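Local coordinates for GDSL-like Lipase/Acylhydrolase family protein (Neisseria meningitidis, PDB 4K7J) that probably removes O-acetyl groups from peptidoglycan by ester hydrolysis, as an esterase of the SGNH hydrolase family, at residues G32-S35 and W39-K42; R74-K79 and S367-V372. All blocks are in the same frame, centred on the assembly; numbering follows the deposited sequence. Where two conformers were deposited one is given.

Overall arrangement
Both contacts belong to the helix layer around the mixed alpha/beta sheet of the SGNH hydrolase domain. Contact 1 is local: it joins the loop after strand 28-30 to the start of helix 38-47. Contact 2 is long-range and pairs helix 68-81 with the C-terminal helix 354-373. Their centres lie about 14 Å apart, on the same side of the chain's centre. Helix 354-373 links them. Met40 SD packs on Val372 CG2 at 3.7 Å, and Ala34 CB lies 4.1 Å from Leu371 CD2. The C-terminal helix therefore presents Leu371 and Val372 to contact 1 and Leu368 and Glu369 to contact 2. Both contacts are structural packing.

Contact 1 (G32-S35 and W39-K42); sequences GNAS and WMKK
Ala34 is the residue of the loop that meets both Trp39 and Met40. Asp30 holds the backbone N of Gly32 and of Ala34. The Ala34 methyl CB lies 3.7 Å from Trp39 CZ2 and comes to the benzo end of the indole obliquely. A chi1 of 66° puts Trp39 CG between the backbone N and the carbonyl carbon and carries the benzo ring toward the loop. The same methyl is 4.2 Å from Met40 CE. The Met40 chain starts with CG anti to the backbone N, then bends at chi2 and chi3, which folds CE back to the alanine. The carbonyl of Ala34 faces the base of that side chain. Ala34 O is only 3.0 Å from Met40 CB, a tight approach, and 3.6 Å from Met40 CG. Ser37 OG hydrogen-bonds this oxygen and also Met40 N, so one hydroxyl ties loop to helix. Next along the chain, Ser35 contributes backbone: Ser35 CA lies 4.2 Å from Met40 CG. Trp39 also touches Phe54 of strand 53-60. The contact closes a short loop from edge strand 28-30 of an alpha/beta sheet to its flanking helix 38-47.

Contact 2 (R74-K79 and S367-V372); sequences RKRLQK and SLEELV
With chi1 at 166°, Arg76 CG lies opposite the backbone N, and the chain then bends at chi2, while Glu369 has CG anti to the carbonyl carbon and runs out extended; the two polar ends meet between the helices. Arg76 NE lies 3.3 Å from Glu369 OE2, and Arg76 NH2 is 3.4 Å from Glu369 OE1. This is a salt bridge, but both hydrogen bonds are weak. The guanidinium and carboxylate planes are turned 74° apart, far from a flat two-pronged pairing. Each group has a stronger partner nearby: Arg76 NH2 pairs with Asp366, and Glu369 OE2 bonds Thr80 OG1. Arg76 was modelled in two conformers, so the bridge describes one of them. The two segments run at 27° to each other, with a closest axis approach of 11.6 Å. This is side-by-side helix packing in the alpha/beta fold of the SGNH hydrolase domain. Helix 68-81 also bonds strand 208-215 through Arg74 and Gln78. Leu77 CD2 touches the carboxylate oxygen Glu369 OE2 at 3.5 Å and the methylene Glu369 CG at 4.1 Å. The other methyl, Leu77 CD1, makes an apolar contact with Leu368 CD1 at 4.4 Å. Ala365, one turn before Glu369, touches both Arg76 and Leu77.

Contact 1 (G32-S35 and W39-K42)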
loop_
_atom_site.group_PDB
_atom_site.type_symbol
_atom_site.label_atom_id
_atom_site.label_comp_id
_atom_site.label_asym_id
_atom_site.label_seq_id
_atom_site.Cartn_x
_atom_site.Cartn_y
_atom_site.Cartn_z
ATOM N N GLY A 32 1.614 19.245 -8.820
ATOM C CA GLY A 32 3.016 19.540 -8.623
ATOM C C GLY A 32 3.695 19.656 -9.975
ATOM O O GLY A 32 3.102 20.135 -10.943
ATOM N N ASN A 33 4.935 19.196 -10.047
ATOM C CA ASN A 33 5.729 19.320 -11.258
ATOM C C ASN A 33 6.462 18.008 -11.469
ATOM O O ASN A 33 7.668 17.917 -11.244
ATOM C CB ASN A 33 6.723 20.475 -11.099
ATOM C CG ASN A 33 7.366 20.898 -12.417
ATOM O OD1 ASN A 33 7.065 20.349 -13.485
ATOM N ND2 ASN A 33 8.260 21.892 -12.342
ATOM N N ALA A 34 5.715 16.990 -11.887
ATOM C CA ALA A 34 6.232 15.630 -11.941
ATOM C C ALA A 34 7.438 15.495 -12.863
ATOM O O ALA A 34 8.386 14.779 -12.543
ATOM C CB ALA A 34 5.129 14.651 -12.341
ATOM N N SER A 35 7.411 16.188 -14.000
ATOM C CA SER A 35 8.501 16.070 -14.966
ATOM C C SER A 35 9.821 16.598 -14.390
ATOM O O SER A 35 10.889 16.111 -14.736
ATOM C CB SER A 35 8.147 16.744 -16.303
ATOM O OG SER A 35 7.880 18.127 -16.152
ATOM N N TRP A 39 11.698 11.874 -8.341
ATOM C CA TRP A 39 11.179 10.515 -8.543
ATOM C C TRP A 39 10.983 10.165 -10.019
ATOM O O TRP A 39 11.190 9.025 -10.433
ATOM C CB TRP A 39 9.898 10.260 -7.729
ATOM C CG TRP A 39 8.714 11.064 -8.145
ATOM C CD1 TRP A 39 8.323 12.275 -7.644
ATOM C CD2 TRP A 39 7.755 10.718 -9.146
ATOM N NE1 TRP A 39 7.177 12.699 -8.269
ATOM C CE2 TRP A 39 6.811 11.762 -9.199
ATOM C CE3 TRP A 39 7.604 9.628 -10.005
ATOM C CZ2 TRP A 39 5.738 11.746 -10.075
ATOM C CZ3 TRP A 39 6.530 9.617 -10.873
ATOM C CH2 TRP A 39 5.613 10.669 -10.898
ATOM N N MET A 40 10.588 11.144 -10.819
ATOM C CA MET A 40 10.444 10.912 -12.257
ATOM C C MET A 40 11.807 10.613 -12.885
ATOM O O MET A 40 11.944 9.715 -13.717
ATOM C CB MET A 40 9.818 12.134 -12.925
ATOM C CG MET A 40 9.635 12.028 -14.430
ATOM S SD MET A 40 8.478 10.746 -14.943
ATOM C CE MET A 40 6.932 11.359 -14.266
ATOM N N LYS A 41 12.812 11.377 -12.472
ATOM C CA LYS A 41 14.172 11.182 -12.960
ATOM C C LYS A 41 14.645 9.760 -12.636
ATOM O O LYS A 41 15.271 9.095 -13.464
ATOM C CB LYS A 41 15.106 12.234 -12.359
ATOM C CG LYS A 41 16.522 12.220 -12.912
ATOM C CD LYS A 41 17.406 13.224 -12.182
ATOM C CE LYS A 41 17.023 14.659 -12.519
ATOM N NZ LYS A 41 17.368 15.003 -13.929
ATOM N N LYS A 42 14.306 9.272 -11.449
ATOM C CA LYS A 42 14.657 7.896 -11.101
ATOM C C LYS A 42 13.866 6.871 -11.930
ATOM O O LYS A 42 14.429 5.871 -12.375
ATOM C CB LYS A 42 14.489 7.642 -9.601
ATOM C CG LYS A 42 14.870 6.233 -9.182
ATOM C CD LYS A 42 14.788 6.041 -7.672
ATOM C CE LYS A 42 15.055 4.589 -7.320
ATOM N NZ LYS A 42 14.984 4.321 -5.856
#

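Contact 2 (R74-K79 and S367-V372)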
loop_
_atom_site.group_PDB
_atom_site.type_symbol
_atom_site.label_atom_id
_atom_site.label_comp_id
_atom_site.label_asym_id
_atom_site.label_seq_id
_atom_site.Cartn_x
_atom_site.Cartn_y
_atom_site.Cartn_z
ATOM N N ARG A 74 0.726 -3.719 -10.204
ATOM C CA ARG A 74 2.012 -4.400 -10.130
ATOM C C ARG A 74 2.353 -5.104 -11.439
ATOM O O ARG A 74 3.422 -4.890 -11.998
ATOM C CB ARG A 74 2.019 -5.383 -8.961
ATOM C CG ARG A 74 3.348 -6.078 -8.706
ATOM C CD ARG A 74 3.414 -6.598 -7.274
ATOM N NE ARG A 74 2.200 -7.287 -6.882
ATOM C CZ ARG A 74 1.440 -6.960 -5.843
ATOM N NH1 ARG A 74 1.748 -5.947 -5.041
ATOM N NH2 ARG A 74 0.360 -7.663 -5.607
ATOM N N LYS A 75 1.447 -5.929 -11.943
ATOM C CA LYS A 75 1.767 -6.724 -13.134
ATOM C C LYS A 75 1.973 -5.846 -14.362
ATOM O O LYS A 75 2.860 -6.094 -15.180
ATOM C CB LYS A 75 0.687 -7.767 -13.402
ATOM C CG LYS A 75 0.535 -8.804 -12.288
ATOM C CD LYS A 75 1.770 -9.690 -12.165
ATOM C CE LYS A 75 1.649 -10.638 -10.972
ATOM N NZ LYS A 75 0.335 -11.348 -11.015
ATOM N N ARG A 76 1.150 -4.817 -14.492
ATOM C CA ARG A 76 1.232 -3.937 -15.642
ATOM C C ARG A 76 2.536 -3.143 -15.652
ATOM O O ARG A 76 3.282 -3.164 -16.637
ATOM C CB ARG A 76 0.042 -2.987 -15.658
ATOM C CG ARG A 76 0.208 -1.835 -16.616
ATOM C CD ARG A 76 -0.145 -2.220 -18.040
ATOM N NE ARG A 76 -0.370 -1.028 -18.846
ATOM C CZ ARG A 76 -1.545 -0.421 -18.968
ATOM N NH1 ARG A 76 -2.623 -0.885 -18.334
ATOM N NH2 ARG A 76 -1.642 0.656 -19.729
ATOM N N LEU A 77 2.821 -2.450 -14.556
ATOM C CA LEU A 77 4.016 -1.602 -14.509
ATOM C C LEU A 77 5.335 -2.390 -14.465
ATOM O O LEU A 77 6.385 -1.862 -14.846
ATOM C CB LEU A 77 3.949 -0.610 -13.345
ATOM C CG LEU A 77 2.714 0.293 -13.285
ATOM C CD1 LEU A 77 2.851 1.243 -12.117
ATOM C CD2 LEU A 77 2.472 1.065 -14.598
ATOM N N GLN A 78 5.284 -3.638 -13.998
ATOM C CA GLN A 78 6.468 -4.505 -14.002
ATOM C C GLN A 78 6.829 -4.969 -15.417
ATOM O O GLN A 78 8.005 -5.095 -15.757
ATOM C CB GLN A 78 6.318 -5.688 -13.020
ATOM C CG GLN A 78 6.666 -5.291 -11.571
ATOM C CD GLN A 78 6.521 -6.411 -10.547
ATOM O OE1 GLN A 78 5.838 -7.393 -10.776
ATOM N NE2 GLN A 78 7.167 -6.250 -9.404
ATOM N N LYS A 79 5.814 -5.206 -16.242
ATOM C CA LYS A 79 6.034 -5.519 -17.651
ATOM C C LYS A 79 6.623 -4.313 -18.386
ATOM O O LYS A 79 7.538 -4.439 -19.192
ATOM C CB LYS A 79 4.716 -5.952 -18.306
ATOM C CG LYS A 79 4.324 -7.375 -17.963
ATOM C CD LYS A 79 5.356 -8.356 -18.543
ATOM C CE LYS A 79 4.944 -9.810 -18.345
ATOM N NZ LYS A 79 5.314 -10.342 -17.001
ATOM N N SER A 367 -2.751 5.985 -16.949
ATOM C CA SER A 367 -2.526 7.380 -16.582
ATOM C C SER A 367 -1.063 7.678 -16.209
ATOM O O SER A 367 -0.521 8.728 -16.565
ATOM C CB SER A 367 -3.466 7.792 -15.439
ATOM O OG SER A 367 -4.838 7.566 -15.772
ATOM N N LEU A 368 -0.418 6.748 -15.508
ATOM C CA LEU A 368 0.947 6.975 -15.037
ATOM C C LEU A 368 1.951 6.841 -16.174
ATOM O O LEU A 368 2.907 7.614 -16.266
ATOM C CB LEU A 368 1.302 6.019 -13.895
ATOM C CG LEU A 368 0.521 6.218 -12.596
ATOM C CD1 LEU A 368 0.758 5.064 -11.635
ATOM C CD2 LEU A 368 0.896 7.538 -11.956
ATOM N N GLU A 369 1.736 5.860 -17.044
ATOM C CA GLU A 369 2.634 5.667 -18.177
ATOM C C GLU A 369 2.578 6.869 -19.127
ATOM O O GLU A 369 3.607 7.285 -19.677
ATOM C CB GLU A 369 2.328 4.352 -18.905
ATOM C CG GLU A 369 2.729 3.107 -18.111
ATOM C CD GLU A 369 2.172 1.813 -18.703
ATOM O OE1 GLU A 369 1.571 1.856 -19.802
ATOM O OE2 GLU A 369 2.328 0.747 -18.067
ATOM N N GLU A 370 1.385 7.440 -19.288
ATOM C CA GLU A 370 1.210 8.637 -20.108
ATOM C C GLU A 370 2.030 9.768 -19.542
ATOM O O GLU A 370 2.666 10.524 -20.281
ATOM C CB GLU A 370 -0.249 9.088 -20.119
ATOM C CG GLU A 370 -1.184 8.250 -20.959
ATOM C CD GLU A 370 -2.570 8.869 -21.051
ATOM O OE1 GLU A 370 -2.718 10.040 -20.639
ATOM O OE2 GLU A 370 -3.509 8.189 -21.525
ATOM N N LEU A 371 1.994 9.882 -18.217
ATOM C CA LEU A 371 2.628 10.987 -17.524
ATOM C C LEU A 371 4.124 10.911 -17.734
ATOM O O LEU A 371 4.790 11.921 -17.970
ATOM C CB LEU A 371 2.294 10.945 -16.025
ATOM C CG LEU A 371 2.924 12.023 -15.128
ATOM C CD1 LEU A 371 2.497 13.424 -15.534
ATOM C CD2 LEU A 371 2.584 11.780 -13.666
ATOM N N VAL A 372 4.645 9.696 -17.650
ATOM C CA VAL A 372 6.066 9.453 -17.819
ATOM C C VAL A 372 6.467 9.718 -19.266
ATOM O O VAL A 372 7.475 10.379 -19.536
ATOM C CB VAL A 372 6.410 8.012 -17.417
ATOM C CG1 VAL A 372 7.761 7.579 -17.978
ATOM C CG2 VAL A 372 6.375 7.886 -15.907
#